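Local structure of uncharacterized protein (Thermus thermophilus HB8, 6SCE) at residues G112-E117 with S349-L354; L295-E300 with A385-L390; Y318-P323 with D359-V364; A377-G382 with A398-L403. The protein is a DNA nuclease of type III CRISPR defence, activated by cyclic oligoadenylate, which it probably senses through its CARF domains. All coordinates share one frame; numbering follows the deposited sequence.

Interaction 1: G112-E117 with S349-L354; sequences GHRALE and SGPWAL. With nucleotides of chain B.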
# COMPACT_ATOMS: atom_id res chain seq x y z
N GLY A 112 -4.81 -1.73 15.89
CA GLY A 112 -6.21 -1.80 15.48
C GLY A 112 -6.44 -2.35 14.11
O GLY A 112 -7.34 -1.89 13.38
N HIS A 113 -5.66 -3.35 13.74
CA HIS A 113 -5.66 -3.82 12.40
C HIS A 113 -6.53 -5.05 12.15
O HIS A 113 -6.55 -5.55 11.04
CB HIS A 113 -4.23 -4.06 11.96
CG HIS A 113 -3.43 -2.80 11.84
ND1 HIS A 113 -2.49 -2.43 12.77
CD2 HIS A 113 -3.42 -1.84 10.89
CE1 HIS A 113 -1.93 -1.28 12.39
NE2 HIS A 113 -2.48 -0.91 11.26
N ARG A 114 -7.25 -5.54 13.15
CA ARG A 114 -8.22 -6.62 12.92
C ARG A 114 -9.65 -6.07 12.84
O ARG A 114 -10.15 -5.44 13.78
CB ARG A 114 -8.07 -7.68 14.02
CG ARG A 114 -9.15 -8.77 14.01
CD ARG A 114 -9.23 -9.63 12.76
NE ARG A 114 -8.05 -10.45 12.44
CZ ARG A 114 -7.67 -11.58 13.03
NH1 ARG A 114 -8.33 -12.08 14.08
NH2 ARG A 114 -6.61 -12.22 12.57
N ALA A 115 -10.29 -6.28 11.70
CA ALA A 115 -11.64 -5.80 11.45
C ALA A 115 -12.61 -6.30 12.50
O ALA A 115 -12.51 -7.45 12.93
CB ALA A 115 -12.11 -6.24 10.06
N LEU A 116 -13.50 -5.40 12.90
CA LEU A 116 -14.54 -5.59 13.88
C LEU A 116 -14.09 -5.82 15.31
O LEU A 116 -14.91 -6.14 16.17
CB LEU A 116 -15.51 -6.72 13.44
CG LEU A 116 -16.33 -6.45 12.19
CD1 LEU A 116 -17.28 -7.62 11.97
CD2 LEU A 116 -17.11 -5.17 12.29
N GLU A 117 -12.80 -5.65 15.60
CA GLU A 117 -12.34 -5.70 16.99
C GLU A 117 -12.04 -4.31 17.51
O GLU A 117 -11.82 -3.40 16.72
CB GLU A 117 -11.10 -6.54 17.10
CG GLU A 117 -11.41 -8.03 17.07
CD GLU A 117 -10.26 -8.86 17.58
OE1 GLU A 117 -9.26 -8.29 18.07
OE2 GLU A 117 -10.34 -10.10 17.46
N SER A 349 -1.91 -15.64 15.00
CA SER A 349 -3.29 -15.58 15.47
C SER A 349 -3.94 -14.28 15.02
O SER A 349 -5.11 -14.26 14.68
CB SER A 349 -3.36 -15.69 16.99
OG SER A 349 -2.78 -16.91 17.43
N GLY A 350 -3.17 -13.19 14.99
CA GLY A 350 -3.71 -11.93 14.51
C GLY A 350 -2.61 -10.87 14.39
O GLY A 350 -1.45 -11.13 14.73
N PRO A 351 -2.99 -9.67 13.94
CA PRO A 351 -1.98 -8.63 13.70
C PRO A 351 -1.34 -8.07 14.94
O PRO A 351 -0.36 -7.34 14.85
CB PRO A 351 -2.76 -7.57 12.92
CG PRO A 351 -4.19 -7.78 13.25
CD PRO A 351 -4.29 -9.30 13.37
N TRP A 352 -1.89 -8.40 16.11
CA TRP A 352 -1.34 -8.00 17.39
C TRP A 352 -0.27 -8.94 17.89
O TRP A 352 0.30 -8.68 18.94
CB TRP A 352 -2.46 -7.97 18.47
CG TRP A 352 -3.09 -9.37 18.60
CD1 TRP A 352 -2.63 -10.41 19.37
CD2 TRP A 352 -4.24 -9.85 17.91
NE1 TRP A 352 -3.43 -11.53 19.17
CE2 TRP A 352 -4.44 -11.20 18.31
CE3 TRP A 352 -5.15 -9.28 17.02
CZ2 TRP A 352 -5.49 -11.97 17.83
CZ3 TRP A 352 -6.20 -10.05 16.54
CH2 TRP A 352 -6.35 -11.39 16.95
N ALA A 353 0.02 -10.02 17.18
CA ALA A 353 0.73 -11.15 17.79
C ALA A 353 2.26 -11.03 17.75
O ALA A 353 2.96 -11.86 17.18
CB ALA A 353 0.27 -12.44 17.17
N LEU A 354 2.74 -9.98 18.40
CA LEU A 354 4.15 -9.67 18.51
C LEU A 354 4.89 -10.86 19.12
O LEU A 354 5.92 -11.29 18.63
CB LEU A 354 4.31 -8.45 19.39
CG LEU A 354 5.71 -7.98 19.70
CD1 LEU A 354 5.69 -6.51 20.07
CD2 LEU A 354 6.36 -8.81 20.80
P A B 3 1.39 0.20 11.48
OP1 A B 3 1.49 -0.43 12.85
OP2 A B 3 2.48 1.22 11.22
O5' A B 3 1.41 -0.94 10.38
C5' A B 3 1.05 -0.72 9.01
C4' A B 3 1.32 -2.01 8.27
O4' A B 3 0.44 -3.06 8.78
C3' A B 3 1.11 -1.96 6.76
O3' A B 3 2.27 -2.53 6.17
C2' A B 3 -0.13 -2.84 6.56
O2' A B 3 -0.19 -3.47 5.30
C1' A B 3 0.04 -3.85 7.69
N9 A B 3 -1.19 -4.51 8.07
C8 A B 3 -2.39 -3.91 8.35
N7 A B 3 -3.31 -4.79 8.70
C5 A B 3 -2.66 -6.01 8.70
C6 A B 3 -3.10 -7.31 9.00
N6 A B 3 -4.33 -7.58 9.43
N1 A B 3 -2.18 -8.30 8.92
C2 A B 3 -0.93 -8.01 8.53
N3 A B 3 -0.41 -6.82 8.21
C4 A B 3 -1.34 -5.85 8.32
P A B 2 0.96 6.52 10.50
OP1 A B 2 0.01 7.22 9.58
OP2 A B 2 1.43 7.14 11.79
O5' A B 2 0.30 5.11 10.87
C5' A B 2 0.89 4.32 11.93
C4' A B 2 0.08 3.07 12.14
O4' A B 2 -1.23 3.45 12.65
C3' A B 2 -0.17 2.22 10.90
O3' A B 2 -0.05 0.83 11.19
C2' A B 2 -1.62 2.54 10.54
O2' A B 2 -2.26 1.46 9.89
C1' A B 2 -2.22 2.77 11.92
N9 A B 2 -3.46 3.53 11.93
C8 A B 2 -3.93 4.37 10.95
N7 A B 2 -5.12 4.85 11.24
C5 A B 2 -5.45 4.28 12.46
C6 A B 2 -6.58 4.39 13.29
N6 A B 2 -7.68 5.07 12.96
N1 A B 2 -6.56 3.72 14.46
C2 A B 2 -5.50 2.95 14.74
N3 A B 2 -4.38 2.76 14.03
C4 A B 2 -4.43 3.46 12.89
O HOH W 1 -7.84 -14.78 14.67

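Interaction 2: L295-E300 with A385-L390; sequences LALVSE and AMALGL. With nucleotides of chain B.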
# COMPACT_ATOMS: atom_id res chain seq x y z
N LEU A 295 14.09 -13.42 6.68
CA LEU A 295 12.91 -13.43 7.52
C LEU A 295 12.10 -12.16 7.23
O LEU A 295 12.66 -11.08 7.20
CB LEU A 295 13.29 -13.43 8.98
CG LEU A 295 14.45 -14.31 9.43
CD1 LEU A 295 14.63 -14.15 10.93
CD2 LEU A 295 14.22 -15.73 9.03
N ALA A 296 10.81 -12.33 7.00
CA ALA A 296 9.95 -11.20 6.68
C ALA A 296 8.51 -11.46 7.04
O ALA A 296 8.06 -12.63 7.09
CB ALA A 296 10.04 -10.88 5.19
N LEU A 297 7.77 -10.37 7.31
CA LEU A 297 6.32 -10.41 7.40
C LEU A 297 5.78 -10.22 5.98
O LEU A 297 6.55 -9.83 5.08
CB LEU A 297 5.87 -9.33 8.39
CG LEU A 297 6.69 -9.69 9.64
CD1 LEU A 297 7.56 -8.61 10.24
CD2 LEU A 297 5.90 -10.50 10.66
N VAL A 298 4.50 -10.53 5.76
CA VAL A 298 3.85 -10.27 4.49
C VAL A 298 2.69 -9.34 4.76
O VAL A 298 1.87 -9.57 5.66
CB VAL A 298 3.40 -11.56 3.77
CG1 VAL A 298 2.65 -11.22 2.49
CG2 VAL A 298 4.60 -12.42 3.44
N SER A 299 2.61 -8.27 3.99
CA SER A 299 1.54 -7.31 4.11
C SER A 299 1.28 -6.59 2.78
O SER A 299 1.58 -7.14 1.73
CB SER A 299 1.77 -6.40 5.30
OG SER A 299 2.96 -5.63 5.18
N GLU A 300 0.68 -5.41 2.80
CA GLU A 300 0.11 -4.84 1.60
C GLU A 300 1.18 -4.47 0.56
O GLU A 300 0.99 -4.66 -0.63
CB GLU A 300 -0.77 -3.63 1.94
CG GLU A 300 -1.30 -2.86 0.73
CD GLU A 300 -2.22 -3.68 -0.17
OE1 GLU A 300 -2.90 -4.59 0.37
OE2 GLU A 300 -2.29 -3.40 -1.41
N ALA A 385 3.45 -4.05 15.63
CA ALA A 385 3.53 -5.19 16.52
C ALA A 385 4.28 -6.34 15.90
O ALA A 385 5.18 -6.88 16.56
CB ALA A 385 2.14 -5.64 16.97
N MSE A 386 3.97 -6.68 14.66
CA MSE A 386 4.58 -7.82 13.99
C MSE A 386 6.04 -7.59 13.70
O MSE A 386 6.89 -8.45 13.92
CB MSE A 386 3.81 -8.17 12.75
CG MSE A 386 2.38 -8.66 13.00
SE MSE A 386 1.23 -8.61 11.44
CE MSE A 386 2.22 -9.75 10.23
N ALA A 387 6.35 -6.40 13.22
CA ALA A 387 7.73 -6.03 12.91
C ALA A 387 8.61 -5.93 14.15
O ALA A 387 9.78 -6.35 14.13
CB ALA A 387 7.74 -4.74 12.13
N LEU A 388 8.09 -5.36 15.23
CA LEU A 388 8.81 -5.38 16.51
C LEU A 388 9.04 -6.81 17.01
O LEU A 388 10.10 -7.11 17.56
CB LEU A 388 8.11 -4.55 17.55
CG LEU A 388 8.15 -3.04 17.32
CD1 LEU A 388 7.44 -2.31 18.44
CD2 LEU A 388 9.58 -2.57 17.22
N GLY A 389 8.08 -7.69 16.79
CA GLY A 389 8.24 -9.09 17.13
C GLY A 389 9.39 -9.74 16.42
O GLY A 389 10.17 -10.52 16.99
N LEU A 390 9.51 -9.39 15.14
CA LEU A 390 10.61 -9.91 14.36
C LEU A 390 11.91 -9.33 14.89
O LEU A 390 12.87 -10.06 15.05
CB LEU A 390 10.42 -9.59 12.87
CG LEU A 390 11.64 -9.77 11.95
CD1 LEU A 390 12.26 -11.13 12.09
CD2 LEU A 390 11.18 -9.61 10.52
P A B 3 1.39 0.20 11.48
OP1 A B 3 1.49 -0.43 12.85
OP2 A B 3 2.48 1.22 11.22
O5' A B 3 1.41 -0.94 10.38
C5' A B 3 1.05 -0.72 9.01
C4' A B 3 1.32 -2.01 8.27
O4' A B 3 0.44 -3.06 8.78
C3' A B 3 1.11 -1.96 6.76
O3' A B 3 2.27 -2.53 6.17
C2' A B 3 -0.13 -2.84 6.56
O2' A B 3 -0.19 -3.47 5.30
C1' A B 3 0.04 -3.85 7.69
N9 A B 3 -1.19 -4.51 8.07
C8 A B 3 -2.39 -3.91 8.35
N7 A B 3 -3.31 -4.79 8.70
C5 A B 3 -2.66 -6.01 8.70
C6 A B 3 -3.10 -7.31 9.00
N6 A B 3 -4.33 -7.58 9.43
N1 A B 3 -2.18 -8.30 8.92
C2 A B 3 -0.93 -8.01 8.53
N3 A B 3 -0.41 -6.82 8.21
C4 A B 3 -1.34 -5.85 8.32
P A B 4 2.83 -2.06 4.74
OP1 A B 4 2.02 -0.92 4.22
OP2 A B 4 3.06 -3.26 3.86
O5' A B 4 4.22 -1.48 5.26
C5' A B 4 5.21 -1.14 4.27
C4' A B 4 6.10 -0.06 4.84
O4' A B 4 7.29 0.08 4.02
C3' A B 4 5.43 1.31 4.87
O3' A B 4 5.82 2.14 5.96
C2' A B 4 5.97 1.92 3.57
O2' A B 4 5.86 3.33 3.55
C1' A B 4 7.40 1.43 3.63
N9 A B 4 8.14 1.53 2.39
C8 A B 4 9.38 2.11 2.26
N7 A B 4 9.81 2.13 1.03
C5 A B 4 8.78 1.56 0.28
C6 A B 4 8.63 1.31 -1.10
N6 A B 4 9.53 1.63 -2.03
N1 A B 4 7.46 0.74 -1.50
C2 A B 4 6.54 0.45 -0.57
N3 A B 4 6.58 0.62 0.75
C4 A B 4 7.74 1.18 1.12

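Interaction 3: Y318-P323 with D359-V364; sequences YLLTTP and DLLAPV. With nucleotides of chain B.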
# COMPACT_ATOMS: atom_id res chain seq x y z
N TYR A 318 11.58 -17.26 5.43
CA TYR A 318 10.57 -17.53 6.43
C TYR A 318 9.60 -16.38 6.39
O TYR A 318 10.03 -15.25 6.55
CB TYR A 318 11.19 -17.60 7.81
CG TYR A 318 12.07 -18.82 8.03
CD1 TYR A 318 13.36 -18.86 7.54
CD2 TYR A 318 11.60 -19.92 8.76
CE1 TYR A 318 14.17 -19.97 7.75
CE2 TYR A 318 12.40 -21.03 8.96
CZ TYR A 318 13.68 -21.06 8.46
OH TYR A 318 14.50 -22.16 8.67
N LEU A 319 8.33 -16.67 6.11
CA LEU A 319 7.30 -15.68 5.88
C LEU A 319 6.18 -15.86 6.89
O LEU A 319 5.61 -16.94 6.99
CB LEU A 319 6.74 -15.81 4.46
CG LEU A 319 7.70 -15.63 3.30
CD1 LEU A 319 7.05 -15.93 1.96
CD2 LEU A 319 8.27 -14.21 3.33
N LEU A 320 5.88 -14.81 7.66
CA LEU A 320 4.80 -14.84 8.64
C LEU A 320 3.78 -13.79 8.34
O LEU A 320 4.13 -12.66 8.03
CB LEU A 320 5.35 -14.60 10.05
CG LEU A 320 6.35 -15.60 10.61
CD1 LEU A 320 6.80 -15.22 12.02
CD2 LEU A 320 5.76 -16.99 10.60
N THR A 321 2.50 -14.14 8.44
CA THR A 321 1.46 -13.13 8.38
C THR A 321 0.16 -13.63 9.03
O THR A 321 0.14 -14.67 9.68
CB THR A 321 1.24 -12.57 6.95
OG1 THR A 321 0.50 -11.34 7.04
CG2 THR A 321 0.54 -13.57 6.06
N THR A 322 -0.88 -12.84 8.89
CA THR A 322 -2.15 -13.08 9.51
C THR A 322 -3.05 -13.80 8.51
O THR A 322 -2.86 -13.77 7.28
CB THR A 322 -2.83 -11.76 9.91
OG1 THR A 322 -2.86 -10.90 8.76
CG2 THR A 322 -2.06 -11.08 11.01
N PRO A 323 -4.07 -14.46 9.05
CA PRO A 323 -4.95 -15.21 8.15
C PRO A 323 -5.63 -14.34 7.13
O PRO A 323 -5.83 -14.77 6.01
CB PRO A 323 -5.96 -15.89 9.10
CG PRO A 323 -5.72 -15.35 10.44
CD PRO A 323 -4.44 -14.58 10.46
N ASP A 359 8.52 -15.68 19.11
CA ASP A 359 8.71 -17.07 19.54
C ASP A 359 8.85 -18.03 18.38
O ASP A 359 9.59 -19.01 18.45
CB ASP A 359 7.59 -17.48 20.47
CG ASP A 359 7.68 -16.80 21.81
OD1 ASP A 359 8.69 -16.11 22.09
OD2 ASP A 359 6.72 -16.93 22.58
N LEU A 360 8.18 -17.73 17.27
CA LEU A 360 8.36 -18.51 16.06
C LEU A 360 9.74 -18.33 15.48
O LEU A 360 10.32 -19.30 14.97
CB LEU A 360 7.33 -18.11 15.00
CG LEU A 360 5.92 -18.69 15.15
CD1 LEU A 360 4.92 -17.90 14.31
CD2 LEU A 360 5.95 -20.15 14.71
N LEU A 361 10.26 -17.10 15.50
CA LEU A 361 11.51 -16.84 14.81
C LEU A 361 12.80 -16.95 15.63
O LEU A 361 13.85 -17.21 15.05
CB LEU A 361 11.47 -15.52 14.03
CG LEU A 361 10.51 -15.54 12.84
CD1 LEU A 361 10.39 -14.16 12.21
CD2 LEU A 361 10.99 -16.51 11.79
N ALA A 362 12.72 -16.78 16.94
CA ALA A 362 13.91 -16.83 17.78
C ALA A 362 14.75 -18.09 17.54
O ALA A 362 15.98 -17.99 17.31
CB ALA A 362 13.55 -16.67 19.25
N PRO A 363 14.12 -19.27 17.53
CA PRO A 363 14.91 -20.50 17.32
C PRO A 363 15.55 -20.60 15.94
O PRO A 363 16.63 -21.20 15.78
CB PRO A 363 13.87 -21.62 17.50
CG PRO A 363 12.73 -20.99 18.22
CD PRO A 363 12.71 -19.57 17.76
N VAL A 364 14.91 -20.00 14.93
CA VAL A 364 15.42 -20.02 13.58
C VAL A 364 16.67 -19.13 13.53
O VAL A 364 17.71 -19.52 13.01
CB VAL A 364 14.33 -19.53 12.58
CG1 VAL A 364 14.89 -19.28 11.19
CG2 VAL A 364 13.16 -20.49 12.55
P A B 3 1.39 0.20 11.48
OP1 A B 3 1.49 -0.43 12.85
OP2 A B 3 2.48 1.22 11.22
O5' A B 3 1.41 -0.94 10.38
C5' A B 3 1.05 -0.72 9.01
C4' A B 3 1.32 -2.01 8.27
O4' A B 3 0.44 -3.06 8.78
C3' A B 3 1.11 -1.96 6.76
O3' A B 3 2.27 -2.53 6.17
C2' A B 3 -0.13 -2.84 6.56
O2' A B 3 -0.19 -3.47 5.30
C1' A B 3 0.04 -3.85 7.69
N9 A B 3 -1.19 -4.51 8.07
C8 A B 3 -2.39 -3.91 8.35
N7 A B 3 -3.31 -4.79 8.70
C5 A B 3 -2.66 -6.01 8.70
C6 A B 3 -3.10 -7.31 9.00
N6 A B 3 -4.33 -7.58 9.43
N1 A B 3 -2.18 -8.30 8.92
C2 A B 3 -0.93 -8.01 8.53
N3 A B 3 -0.41 -6.82 8.21
C4 A B 3 -1.34 -5.85 8.32

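Interaction 4: A377-G382 with A398-L403; sequences ANLNSG and ARAHYL. With nucleotides of chain B.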
# COMPACT_ATOMS: atom_id res chain seq x y z
N ALA A 377 16.82 -9.77 8.02
CA ALA A 377 15.51 -9.54 8.56
C ALA A 377 14.99 -8.24 7.98
O ALA A 377 15.57 -7.17 8.19
CB ALA A 377 15.54 -9.48 10.09
N ASN A 378 13.90 -8.34 7.25
CA ASN A 378 13.27 -7.16 6.71
C ASN A 378 12.23 -6.64 7.72
O ASN A 378 11.37 -7.39 8.19
CB ASN A 378 12.58 -7.49 5.39
CG ASN A 378 11.82 -6.30 4.86
OD1 ASN A 378 10.64 -6.07 5.22
ND2 ASN A 378 12.51 -5.47 4.10
N LEU A 379 12.28 -5.36 8.01
CA LEU A 379 11.39 -4.74 9.00
C LEU A 379 10.32 -3.81 8.42
O LEU A 379 9.70 -3.05 9.14
CB LEU A 379 12.25 -4.01 10.04
CG LEU A 379 13.19 -4.92 10.84
CD1 LEU A 379 14.07 -4.13 11.78
CD2 LEU A 379 12.43 -5.96 11.64
N ASN A 380 10.09 -3.90 7.11
CA ASN A 380 9.10 -3.09 6.44
C ASN A 380 7.67 -3.52 6.59
O ASN A 380 6.79 -2.67 6.52
CB ASN A 380 9.32 -3.02 4.94
CG ASN A 380 10.48 -2.12 4.57
OD1 ASN A 380 11.60 -2.59 4.51
ND2 ASN A 380 10.22 -0.85 4.36
N SER A 381 7.45 -4.81 6.75
CA SER A 381 6.11 -5.37 6.56
C SER A 381 5.47 -5.82 7.87
O SER A 381 6.10 -5.94 8.93
CB SER A 381 6.17 -6.52 5.56
OG SER A 381 6.85 -6.15 4.37
N GLY A 382 4.17 -6.10 7.76
CA GLY A 382 3.33 -6.33 8.88
C GLY A 382 3.05 -5.04 9.62
O GLY A 382 3.57 -3.96 9.30
N ALA A 398 22.60 -10.95 13.40
CA ALA A 398 21.52 -10.79 12.43
C ALA A 398 21.67 -9.47 11.67
O ALA A 398 22.24 -8.49 12.16
CB ALA A 398 20.15 -10.88 13.10
N ARG A 399 21.18 -9.47 10.44
CA ARG A 399 21.30 -8.32 9.59
C ARG A 399 19.91 -7.73 9.34
O ARG A 399 19.23 -8.13 8.39
CB ARG A 399 21.94 -8.73 8.28
CG ARG A 399 23.30 -9.38 8.47
CD ARG A 399 23.60 -10.29 7.29
NE ARG A 399 24.89 -10.96 7.44
CZ ARG A 399 25.91 -10.86 6.60
NH1 ARG A 399 25.81 -10.14 5.51
NH2 ARG A 399 27.04 -11.54 6.83
N ALA A 400 19.50 -6.78 10.17
CA ALA A 400 18.17 -6.13 9.99
C ALA A 400 18.22 -4.90 9.08
O ALA A 400 19.17 -4.11 9.11
CB ALA A 400 17.58 -5.76 11.32
N HIS A 401 17.19 -4.76 8.24
CA HIS A 401 17.12 -3.61 7.34
C HIS A 401 15.71 -3.13 7.17
O HIS A 401 14.75 -3.83 7.51
CB HIS A 401 17.73 -3.93 5.98
CG HIS A 401 16.94 -4.92 5.19
ND1 HIS A 401 17.34 -6.23 5.02
CD2 HIS A 401 15.78 -4.79 4.50
CE1 HIS A 401 16.44 -6.87 4.29
NE2 HIS A 401 15.49 -6.02 3.96
N TYR A 402 15.60 -1.94 6.64
CA TYR A 402 14.33 -1.31 6.34
C TYR A 402 14.49 -0.53 5.06
O TYR A 402 15.28 0.44 4.99
CB TYR A 402 13.93 -0.39 7.50
CG TYR A 402 12.61 0.29 7.31
CD1 TYR A 402 12.51 1.49 6.64
CD2 TYR A 402 11.43 -0.25 7.86
CE1 TYR A 402 11.30 2.13 6.46
CE2 TYR A 402 10.20 0.37 7.67
CZ TYR A 402 10.14 1.56 6.98
OH TYR A 402 8.94 2.21 6.76
N LEU A 403 13.72 -0.88 4.04
CA LEU A 403 13.70 -0.10 2.80
C LEU A 403 13.06 1.24 3.02
O LEU A 403 11.93 1.33 3.49
CB LEU A 403 12.97 -0.83 1.67
CG LEU A 403 12.87 -0.06 0.33
CD1 LEU A 403 14.20 -0.04 -0.39
CD2 LEU A 403 11.84 -0.73 -0.57
P A B 4 2.83 -2.06 4.74
OP1 A B 4 2.02 -0.92 4.22
OP2 A B 4 3.06 -3.26 3.86
O5' A B 4 4.22 -1.48 5.26
C5' A B 4 5.21 -1.14 4.27
C4' A B 4 6.10 -0.06 4.84
O4' A B 4 7.29 0.08 4.02
C3' A B 4 5.43 1.31 4.87
O3' A B 4 5.82 2.14 5.96
C2' A B 4 5.97 1.92 3.57
O2' A B 4 5.86 3.33 3.55
C1' A B 4 7.40 1.43 3.63
N9 A B 4 8.14 1.53 2.39
C8 A B 4 9.38 2.11 2.26
N7 A B 4 9.81 2.13 1.03
C5 A B 4 8.78 1.56 0.28
C6 A B 4 8.63 1.31 -1.10
N6 A B 4 9.53 1.63 -2.03
N1 A B 4 7.46 0.74 -1.50
C2 A B 4 6.54 0.45 -0.57
N3 A B 4 6.58 0.62 0.75
C4 A B 4 7.74 1.18 1.12
P A B 3 1.39 0.20 11.48
OP1 A B 3 1.49 -0.43 12.85
OP2 A B 3 2.48 1.22 11.22
O5' A B 3 1.41 -0.94 10.38
C5' A B 3 1.05 -0.72 9.01
C4' A B 3 1.32 -2.01 8.27
O4' A B 3 0.44 -3.06 8.78
C3' A B 3 1.11 -1.96 6.76
O3' A B 3 2.27 -2.53 6.17
C2' A B 3 -0.13 -2.84 6.56
O2' A B 3 -0.19 -3.47 5.30
C1' A B 3 0.04 -3.85 7.69
N9 A B 3 -1.19 -4.51 8.07
C8 A B 3 -2.39 -3.91 8.35
N7 A B 3 -3.31 -4.79 8.70
C5 A B 3 -2.66 -6.01 8.70
C6 A B 3 -3.10 -7.31 9.00
N6 A B 3 -4.33 -7.58 9.43
N1 A B 3 -2.18 -8.30 8.92
C2 A B 3 -0.93 -8.01 8.53
N3 A B 3 -0.41 -6.82 8.21
C4 A B 3 -1.34 -5.85 8.32
P A B 1 5.60 1.74 7.50
OP1 A B 1 6.91 1.41 8.13
OP2 A B 1 4.49 0.71 7.63
O5' A B 1 5.13 3.14 8.11
C5' A B 1 3.76 3.52 8.14
C4' A B 1 3.70 5.03 8.10
O4' A B 1 4.05 5.49 6.76
C3' A B 1 2.31 5.59 8.42
O3' A B 1 2.32 6.03 9.78
C2' A B 1 2.16 6.73 7.39
O2' A B 1 2.68 7.94 7.88
C1' A B 1 2.97 6.22 6.21
N9 A B 1 2.24 5.33 5.30
C8 A B 1 2.69 4.14 4.80
N7 A B 1 1.82 3.58 4.00
C5 A B 1 0.76 4.47 3.95
C6 A B 1 -0.47 4.44 3.26
N6 A B 1 -0.85 3.43 2.48
N1 A B 1 -1.31 5.49 3.43
C2 A B 1 -0.92 6.49 4.24
N3 A B 1 0.20 6.61 4.94
C4 A B 1 1.01 5.56 4.75

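Interaction 1: G112-E117 with S349-L354
Arg114 lays one face of its guanidinium against the rim of the Trp352 indole, with CZ3 of the ring 3.8 Å above the guanidinium plane and the two planes 73° apart, so the tryptophan comes in by its edge. The arginine chain leaves with CG anti to the backbone N and then bends at chi2 and chi3. The bends carry Arg114 NH2 to Ser349 O, 3.3 Å away, where it meets a lone pair of the oxygen. A water joins Arg114 NH1 to the same oxygen, while NE forms a salt bridge with Glu324. Both segments are loops with beta turns, type II over Arg114-Glu117 and type I over Gly350-Ala353, and they bring together two Rossmann-like sheets of the same strand order, consistent with paired CARF domains. Pro351 fills the middle of the contact, with Pro351 CG 3.8 Å from His113 C. Past the proline lies the cyclic nucleotide of chain B. There His113 NE2 is hydrogen-bonded to O2' of A2 at 2.7 Å, and Glu111 holds ND1 of the same ring. The backbone O of His113 also takes a weak bond from N6 of A3.

Interaction 2: L295-E300 with A385-L390
Strand 295-297 runs nearly antiparallel to helix 385-390, at 167° between their directions and with the two axes 9.0 Å apart. Leu297 buries the most surface here; in the conformer described, its CD1 lies 3.7 Å from Ala387 CA and also touches Met386 O, while its CD2 meets Met386 CB at 3.8 Å. Leu390, whose CG is anti to the backbone N, spreads its two methyls along the strand, CD2 on Leu297 CD1 and CD1 4.0 Å from CB of Leu295. This is helix-on-sheet packing in a Rossmann-like domain, consistent with the CARF fold, with helix 384-393 covering a central parallel strand, and the ligand sits just past the strand's C-terminal end. Met386, present as selenomethionine, bends at chi3 so that CE turns back onto Leu297 CD2, while SE rests 3.7 Å from C2 of the adenine of A3 in chain B. Beyond the strand, Ser299 OG donates to phosphate oxygen OP2 of A4 at 2.7 Å, and Glu300 N to O2' of A3.

Interaction 3: Y318-P323 with D359-V364
In this Rossmann-like sheet, helix segment 359-364 runs along strand segment 318-321, nearly antiparallel at 169°, and the alternation of the strand decides who meets whom: Tyr318 and Leu320 point to this helix, whereas Leu319 points away and packs on helix 326-338. Tyr318 and Val364 approach tip to tip. The valine CG1, anti to its own backbone N, stands over one face of the phenol ring as a CH-pi contact, 3.6 Å from the ring centroid and 18° off the normal, shifted toward CZ and CE1. Val364 CG2 lies 3.7 Å from Tyr318 CE2, so both methyls of the fork rest on the same face of the ring. At its far end the tyrosine OH is hydrogen-bonded to the carbonyl of Pro286. Leu320 and Leu361 also meet end to end, CD1 against CD1 at 3.7 Å, while Leu360 crosses Leu320 obliquely and touches its CD2 with CD1. Leu361 fits between the two strand residues, its CD2 4.1 Å from Tyr318 CB. Where the chain leaves the strand toward the ligand, Thr322 OG1 donates a hydrogen bond of 2.7 Å to N1 of the adenine of A3 in chain B.

Interaction 4: A377-G382 with A398-L403
Asn380 follows strand 375-378, and its side-chain amide pairs with both the N and the O of Leu403 after the backbone ladder has ended. Its CB lies 3.8 Å from the ribose O4' of A4 in chain B; Asn380 CG, anti to the carbonyl carbon (chi1 -75°), is 3.5 Å from Leu403 N. At the tip, Asn380 OD1 accepts from Leu403 N at 2.8 Å, in the carbonyl plane on a lone pair, and from Asn378 ND2. Asn380 ND2 in turn donates to Leu403 O at 2.9 Å, nearly in the amide plane, and to O4' of A4 at 3.1 Å. It also lies over the centre of the Tyr402 ring, 3.4 Å above its plane. Upstream, the strands pair in parallel as ends of a beta-alpha-beta crossover through helix 384-393: Ala377 N bonds Arg399 O, His401 N bonds Ala377 O, and Leu379 N bonds His401 O. Asn378 OD1 closes an Asx turn onto Asn380 N. Tyr402, with CG anti to the backbone N (chi1 -179°), donates from OH to OP1 of A1 in chain B at 2.6 Å. With two donors on OD1 and two acceptors for ND2, the Asn380 amide is held in one rotation, its N-H facing the ribose.

From the N terminus, 112-117 is the first segment, in the loop after strand 105-111, and its partner 349-354 comes only after the chain has entered the second Rossmann-like domain, so interaction 1 closes the longest loop and joins the two domains. Within that loop interactions 2 and 3 open, at 295-300 and 318-323. Interaction 3 closes at 359-364 and is nested inside interaction 2, which closes at 385-390; interaction 1 crosses both. Interaction 4 opens at 377-382, before interaction 2 closes, and so crosses it, while following interactions 1 and 3 in series. Interactions 2, 3 and 4 share one sheet, and all four border the bound nucleotide ring.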